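Local atomic coordinates of probable enoyl-CoA hydratase/isomerase (Pseudomonas aeruginosa PAO1, PDB entry 5WYD), a protein that probably acts as a crotonase-fold enoyl-CoA hydratase/isomerase with hydro-lyase activity, implicated in the biosynthesis of the diffusible signal factor (DSF). Residues K23-L29 with D60-V65; L45-R49 with R97-F102. The protein carries 1 engineered substitution. The contacts are given in a common frame with arbitrary orientation. Residue numbers count along the deposited sequence, not the author numbering.

Contact 1 of 2, residues K23-L29 with D60-V65; sequences KHGHTAL and DIYALV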
loop_
_atom_site.group_PDB
_atom_site.type_symbol
_atom_site.label_atom_id
_atom_site.label_comp_id
_atom_site.label_asym_id
_atom_site.label_seq_id
_atom_site.Cartn_x
_atom_site.Cartn_y
_atom_site.Cartn_z
ATOM N N LYS A 23 14.423 2.537 -38.453
ATOM C CA LYS A 23 13.915 3.825 -37.999
ATOM C C LYS A 23 13.087 4.503 -39.086
ATOM O O LYS A 23 13.583 4.757 -40.189
ATOM C CB LYS A 23 15.047 4.738 -37.540
ATOM C CG LYS A 23 14.564 6.118 -37.156
ATOM C CD LYS A 23 15.721 6.973 -36.733
ATOM C CE LYS A 23 15.281 8.368 -36.283
ATOM N NZ LYS A 23 14.563 9.239 -37.271
ATOM N N HIS A 24 11.826 4.775 -38.782
ATOM C CA HIS A 24 10.974 5.546 -39.670
ATOM C C HIS A 24 10.569 6.799 -38.906
ATOM O O HIS A 24 9.848 6.708 -37.903
ATOM C CB HIS A 24 9.752 4.741 -40.113
ATOM C CG HIS A 24 10.078 3.383 -40.655
ATOM N ND1 HIS A 24 10.454 3.169 -41.963
ATOM C CD2 HIS A 24 10.045 2.164 -40.067
ATOM C CE1 HIS A 24 10.665 1.878 -42.149
ATOM N NE2 HIS A 24 10.417 1.246 -41.015
ATOM N N GLY A 25 10.980 7.964 -39.411
ATOM C CA GLY A 25 10.662 9.203 -38.711
ATOM C C GLY A 25 11.187 9.137 -37.291
ATOM O O GLY A 25 12.371 8.878 -37.058
ATOM N N HIS A 26 10.312 9.422 -36.327
ATOM C CA HIS A 26 10.631 9.323 -34.913
ATOM C C HIS A 26 10.225 7.988 -34.325
ATOM O O HIS A 26 10.274 7.819 -33.114
ATOM C CB HIS A 26 9.978 10.459 -34.133
ATOM C CG HIS A 26 10.528 11.809 -34.464
ATOM N ND1 HIS A 26 9.834 12.739 -35.206
ATOM C CD2 HIS A 26 11.678 12.416 -34.087
ATOM C CE1 HIS A 26 10.556 13.841 -35.317
ATOM N NE2 HIS A 26 11.676 13.674 -34.638
ATOM N N THR A 27 9.790 7.050 -35.139
ATOM C CA THR A 27 9.349 5.755 -34.654
ATOM C C THR A 27 10.440 4.739 -34.959
ATOM O O THR A 27 10.985 4.717 -36.067
ATOM C CB THR A 27 8.020 5.378 -35.314
ATOM O OG1 THR A 27 7.058 6.378 -34.976
ATOM C CG2 THR A 27 7.497 4.031 -34.834
ATOM N N ALA A 28 10.806 3.947 -33.956
ATOM C CA ALA A 28 11.819 2.913 -34.121
ATOM C C ALA A 28 11.154 1.546 -34.206
ATOM O O ALA A 28 10.412 1.159 -33.298
ATOM C CB ALA A 28 12.818 2.936 -32.969
ATOM N N LEU A 29 11.448 0.812 -35.277
ATOM C CA LEU A 29 10.862 -0.498 -35.533
ATOM C C LEU A 29 11.831 -1.600 -35.155
ATOM O O LEU A 29 12.927 -1.696 -35.717
ATOM C CB LEU A 29 10.475 -0.657 -36.998
ATOM C CG LEU A 29 10.106 -2.101 -37.357
ATOM C CD1 LEU A 29 8.942 -2.643 -36.549
ATOM C CD2 LEU A 29 9.848 -2.194 -38.850
ATOM N N ASP A 60 15.269 11.458 -30.631
ATOM C CA ASP A 60 14.714 11.408 -31.971
ATOM C C ASP A 60 13.638 10.357 -32.100
ATOM O O ASP A 60 13.137 10.129 -33.198
ATOM C CB ASP A 60 15.820 11.113 -32.981
ATOM C CG ASP A 60 15.410 11.435 -34.390
ATOM O OD1 ASP A 60 14.432 12.194 -34.545
ATOM O OD2 ASP A 60 16.071 10.957 -35.326
ATOM N N ILE A 61 13.403 9.583 -31.066
ATOM C CA ILE A 61 12.405 8.540 -31.134
ATOM C C ILE A 61 11.268 8.836 -30.178
ATOM O O ILE A 61 11.481 8.970 -28.967
ATOM C CB ILE A 61 13.011 7.176 -30.844
ATOM C CG1 ILE A 61 13.991 6.900 -31.961
ATOM C CG2 ILE A 61 11.887 6.181 -30.775
ATOM C CD1 ILE A 61 13.322 6.949 -33.325
ATOM N N TYR A 62 10.059 8.919 -30.716
ATOM C CA TYR A 62 8.906 9.148 -29.880
ATOM C C TYR A 62 7.999 7.946 -29.779
ATOM O O TYR A 62 7.151 7.914 -28.883
ATOM C CB TYR A 62 8.097 10.349 -30.378
ATOM C CG TYR A 62 8.931 11.557 -30.683
ATOM C CD1 TYR A 62 9.956 11.940 -29.837
ATOM C CD2 TYR A 62 8.636 12.370 -31.765
ATOM C CE1 TYR A 62 10.706 13.063 -30.094
ATOM C CE2 TYR A 62 9.377 13.504 -32.024
ATOM C CZ TYR A 62 10.419 13.849 -31.181
ATOM O OH TYR A 62 11.180 14.977 -31.413
ATOM N N ALA A 63 8.146 6.962 -30.660
ATOM C CA ALA A 63 7.280 5.793 -30.625
ATOM C C ALA A 63 8.094 4.535 -30.867
ATOM O O ALA A 63 9.209 4.595 -31.373
ATOM C CB ALA A 63 6.138 5.888 -31.645
ATOM N N LEU A 64 7.559 3.406 -30.409
ATOM C CA LEU A 64 8.149 2.088 -30.599
ATOM C C LEU A 64 7.107 1.090 -31.088
ATOM O O LEU A 64 5.956 1.121 -30.644
ATOM C CB LEU A 64 8.794 1.599 -29.303
ATOM C CG LEU A 64 9.541 0.280 -29.162
ATOM C CD1 LEU A 64 10.318 0.370 -27.878
ATOM C CD2 LEU A 64 8.624 -0.930 -29.104
ATOM N N VAL A 65 7.512 0.225 -32.017
ATOM C CA VAL A 65 6.677 -0.847 -32.545
ATOM C C VAL A 65 7.484 -2.137 -32.503
ATOM O O VAL A 65 8.699 -2.117 -32.735
ATOM C CB VAL A 65 6.177 -0.541 -33.974
ATOM C CG1 VAL A 65 5.369 -1.711 -34.550
ATOM C CG2 VAL A 65 5.341 0.747 -33.974
#
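Strands 27-29 and 63-65 run parallel, their axes 4.7 Å apart and 20° from alignment, pairing Thr27 with Ala63, Ala28 with Leu64 and Leu29 with Val65. They are the two strands of a beta-alpha-beta crossover in the crotonase fold, connected through helix 42-57. As usual in parallel pairing, one residue bonds to both neighbours of its partner: Ala28 N donates to Ala63 O at 3.1 Å, and Ala28 O accepts a weak bond from Val65 N at 3.3 Å. Where the strands begin, His26 O takes Tyr62 N at 2.6 Å and, weakly, Ala63 N at 3.4 Å. His26 itself belongs to a type II' turn, His24 to Thr27, closed by reciprocal backbone bonds, His24 N to Thr27 O and Thr27 N to His24 O, both 2.8 Å. Gly25 supplies the positive phi of this turn, which reverses the chain from strand 19-24 into strand 27-32. Thr27, Leu29, Ala63 and Val65 share one face of the sheet, where helix 200-211 covers Thr27, Ala63 and Val65. On the other face Ala28 CB meets Ile61 CG2 at 4.0 Å, while Leu64 packs on helix 42-57. At the more open end Lys23 NZ forms a salt bridge with Asp60 OD2 at 3.0 Å, although crowding in the model makes both positions less certain. Beside it the imidazole of His26 lies over the Tyr62 ring in an offset stack, centroids 4.0 Å apart and planes at 22°, with His26 CG 3.2 Å from Tyr62 CE2.

Contact 2 of 2, residues L45-R49 with R97-F102; sequences LIGLR and RFGEAF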
loop_
_atom_site.group_PDB
_atom_site.type_symbol
_atom_site.label_atom_id
_atom_site.label_comp_id
_atom_site.label_asym_id
_atom_site.label_seq_id
_atom_site.Cartn_x
_atom_site.Cartn_y
_atom_site.Cartn_z
ATOM N N LEU A 45 16.910 -11.393 -25.368
ATOM C CA LEU A 45 16.417 -10.666 -24.199
ATOM C C LEU A 45 17.361 -9.562 -23.743
ATOM O O LEU A 45 16.910 -8.466 -23.389
ATOM C CB LEU A 45 16.152 -11.629 -23.047
ATOM C CG LEU A 45 14.984 -12.588 -23.256
ATOM C CD1 LEU A 45 14.795 -13.455 -22.057
ATOM C CD2 LEU A 45 13.753 -11.782 -23.484
ATOM N N ILE A 46 18.665 -9.838 -23.679
ATOM C CA ILE A 46 19.576 -8.779 -23.258
ATOM C C ILE A 46 19.539 -7.639 -24.254
ATOM O O ILE A 46 19.418 -6.470 -23.873
ATOM C CB ILE A 46 21.011 -9.302 -23.077
ATOM C CG1 ILE A 46 21.102 -10.280 -21.908
ATOM C CG2 ILE A 46 21.948 -8.132 -22.841
ATOM C CD1 ILE A 46 22.446 -10.957 -21.829
ATOM N N GLY A 47 19.567 -7.959 -25.547
ATOM C CA GLY A 47 19.529 -6.896 -26.523
ATOM C C GLY A 47 18.299 -6.043 -26.318
ATOM O O GLY A 47 18.389 -4.814 -26.266
ATOM N N LEU A 48 17.166 -6.692 -26.045
ATOM C CA LEU A 48 15.928 -5.952 -25.880
ATOM C C LEU A 48 16.060 -4.948 -24.760
ATOM O O LEU A 48 15.819 -3.754 -24.957
ATOM C CB LEU A 48 14.792 -6.907 -25.591
ATOM C CG LEU A 48 13.558 -6.072 -25.319
ATOM C CD1 LEU A 48 13.273 -5.175 -26.495
ATOM C CD2 LEU A 48 12.394 -6.995 -24.995
ATOM N N ARG A 49 16.545 -5.395 -23.601
ATOM C CA ARG A 49 16.792 -4.449 -22.530
ATOM C C ARG A 49 17.773 -3.385 -22.989
ATOM O O ARG A 49 17.510 -2.185 -22.881
ATOM C CB ARG A 49 17.384 -5.167 -21.336
ATOM C CG ARG A 49 17.718 -4.201 -20.235
ATOM C CD ARG A 49 18.755 -4.729 -19.270
ATOM N NE ARG A 49 18.795 -6.177 -19.216
ATOM C CZ ARG A 49 19.919 -6.854 -19.043
ATOM N NH1 ARG A 49 21.058 -6.187 -18.930
ATOM N NH2 ARG A 49 19.903 -8.182 -18.978
ATOM N N ARG A 97 15.981 -12.555 -16.696
ATOM C CA ARG A 97 16.130 -11.898 -17.989
ATOM C C ARG A 97 14.790 -11.456 -18.554
ATOM O O ARG A 97 14.677 -10.354 -19.098
ATOM C CB ARG A 97 16.805 -12.851 -18.968
ATOM C CG ARG A 97 18.281 -13.133 -18.722
ATOM C CD ARG A 97 19.084 -11.866 -18.644
ATOM N NE ARG A 97 20.465 -12.103 -18.233
ATOM C CZ ARG A 97 20.903 -12.061 -16.976
ATOM N NH1 ARG A 97 22.188 -12.286 -16.724
ATOM N NH2 ARG A 97 20.066 -11.808 -15.973
ATOM N N PHE A 98 13.772 -12.310 -18.470
ATOM C CA PHE A 98 12.463 -11.904 -18.968
ATOM C C PHE A 98 11.950 -10.710 -18.202
ATOM O O PHE A 98 11.445 -9.747 -18.786
ATOM C CB PHE A 98 11.431 -13.020 -18.847
ATOM C CG PHE A 98 11.400 -13.961 -20.012
ATOM C CD1 PHE A 98 10.889 -13.542 -21.217
ATOM C CD2 PHE A 98 11.789 -15.281 -19.878
ATOM C CE1 PHE A 98 10.824 -14.380 -22.301
ATOM C CE2 PHE A 98 11.704 -16.151 -20.952
ATOM C CZ PHE A 98 11.239 -15.684 -22.174
ATOM N N GLY A 99 12.064 -10.759 -16.881
ATOM C CA GLY A 99 11.568 -9.656 -16.094
ATOM C C GLY A 99 12.291 -8.373 -16.430
ATOM O O GLY A 99 11.667 -7.362 -16.736
ATOM N N GLU A 100 13.619 -8.432 -16.485
ATOM C CA GLU A 100 14.395 -7.231 -16.776
ATOM C C GLU A 100 14.068 -6.671 -18.143
ATOM O O GLU A 100 13.826 -5.464 -18.294
ATOM C CB GLU A 100 15.894 -7.526 -16.696
ATOM C CG GLU A 100 16.405 -8.016 -15.372
ATOM C CD GLU A 100 17.885 -8.355 -15.434
ATOM O OE1 GLU A 100 18.514 -8.175 -16.501
ATOM O OE2 GLU A 100 18.452 -8.730 -14.393
ATOM N N ALA A 101 14.073 -7.534 -19.159
ATOM C CA ALA A 101 13.834 -7.059 -20.508
ATOM C C ALA A 101 12.424 -6.510 -20.635
ATOM O O ALA A 101 12.228 -5.354 -21.024
ATOM C CB ALA A 101 14.081 -8.197 -21.501
ATOM N N PHE A 102 11.432 -7.291 -20.218
ATOM C CA PHE A 102 10.048 -6.849 -20.362
ATOM C C PHE A 102 9.760 -5.610 -19.528
ATOM O O PHE A 102 9.028 -4.715 -19.967
ATOM C CB PHE A 102 9.089 -7.971 -20.014
ATOM C CG PHE A 102 9.107 -9.090 -21.005
ATOM C CD1 PHE A 102 9.354 -8.858 -22.354
ATOM C CD2 PHE A 102 8.839 -10.364 -20.602
ATOM C CE1 PHE A 102 9.362 -9.896 -23.254
ATOM C CE2 PHE A 102 8.808 -11.388 -21.502
ATOM C CZ PHE A 102 9.082 -11.170 -22.820
HETATM O O HOH W 1 16.780 -9.401 -19.785
#
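Leu45 has the most surface covered here, because its side chain packs against the surface of the other helix formed by Arg97, Phe98 and Ala101. Leu45 CD1 lies 3.7 Å from Arg97 CB and sits almost on the normal of the Phe98 ring, 3.9 Å from its centroid, a CH-pi contact over the face. Leu45 CD2 meets Ala101 CB at 4.1 Å, and Leu45 O is 3.4 Å from the same methyl. Ala101 is the small residue that lets the backbones approach: its CA is 4.4 Å from Arg49 CA, and its CB also touches Leu48 CD2 at 4.1 Å. The axes of the two helical segments, from helices 42-57 and 88-106 of the crotonase fold, approach to 8.3 Å at 27°, roughly parallel. Beyond the pair, Phe102 touches helix 123-130; Leu45 also touches Trp40 in a loop. Toward the partly exposed side the contact turns polar. Arg49 NH2 pairs with Glu100 OE1 at 2.8 Å, but the oxygen lies well out of the guanidinium plane, so this salt bridge rests on charge alone. Arg97 joins the network through a long 3.8 Å ion pair from its NH2 to Glu100 OE2, an oxygen that also pairs with Arg96. The acid thus offsets the repulsion between Arg49 NH2 and Arg97 NE, 4.0 Å apart. A water donates to Arg97 O at 2.4 Å and weakly accepts from Arg49 NH2 at 3.4 Å.

The contacts interleave along the chain in the order 23-29, 45-49, 60-65, 97-102. Contact 1 pairs the two strands of the unit formed by strand 27-32, helix 42-57 and strand 63-68; contact 2 takes the helix that connects those strands and packs it against helix 88-106, which follows later. Their centres are 19 Å apart and their nearest atoms about 6 Å, so they do not touch directly. Contact 1 lies in the mixed sheet, at the start of two neighbouring strands, and contact 2 in the adjoining helical layer. Contact 1 joins the two strands of the crossover, and contact 2 joins its helix to the next helix of the same crotonase-like domain.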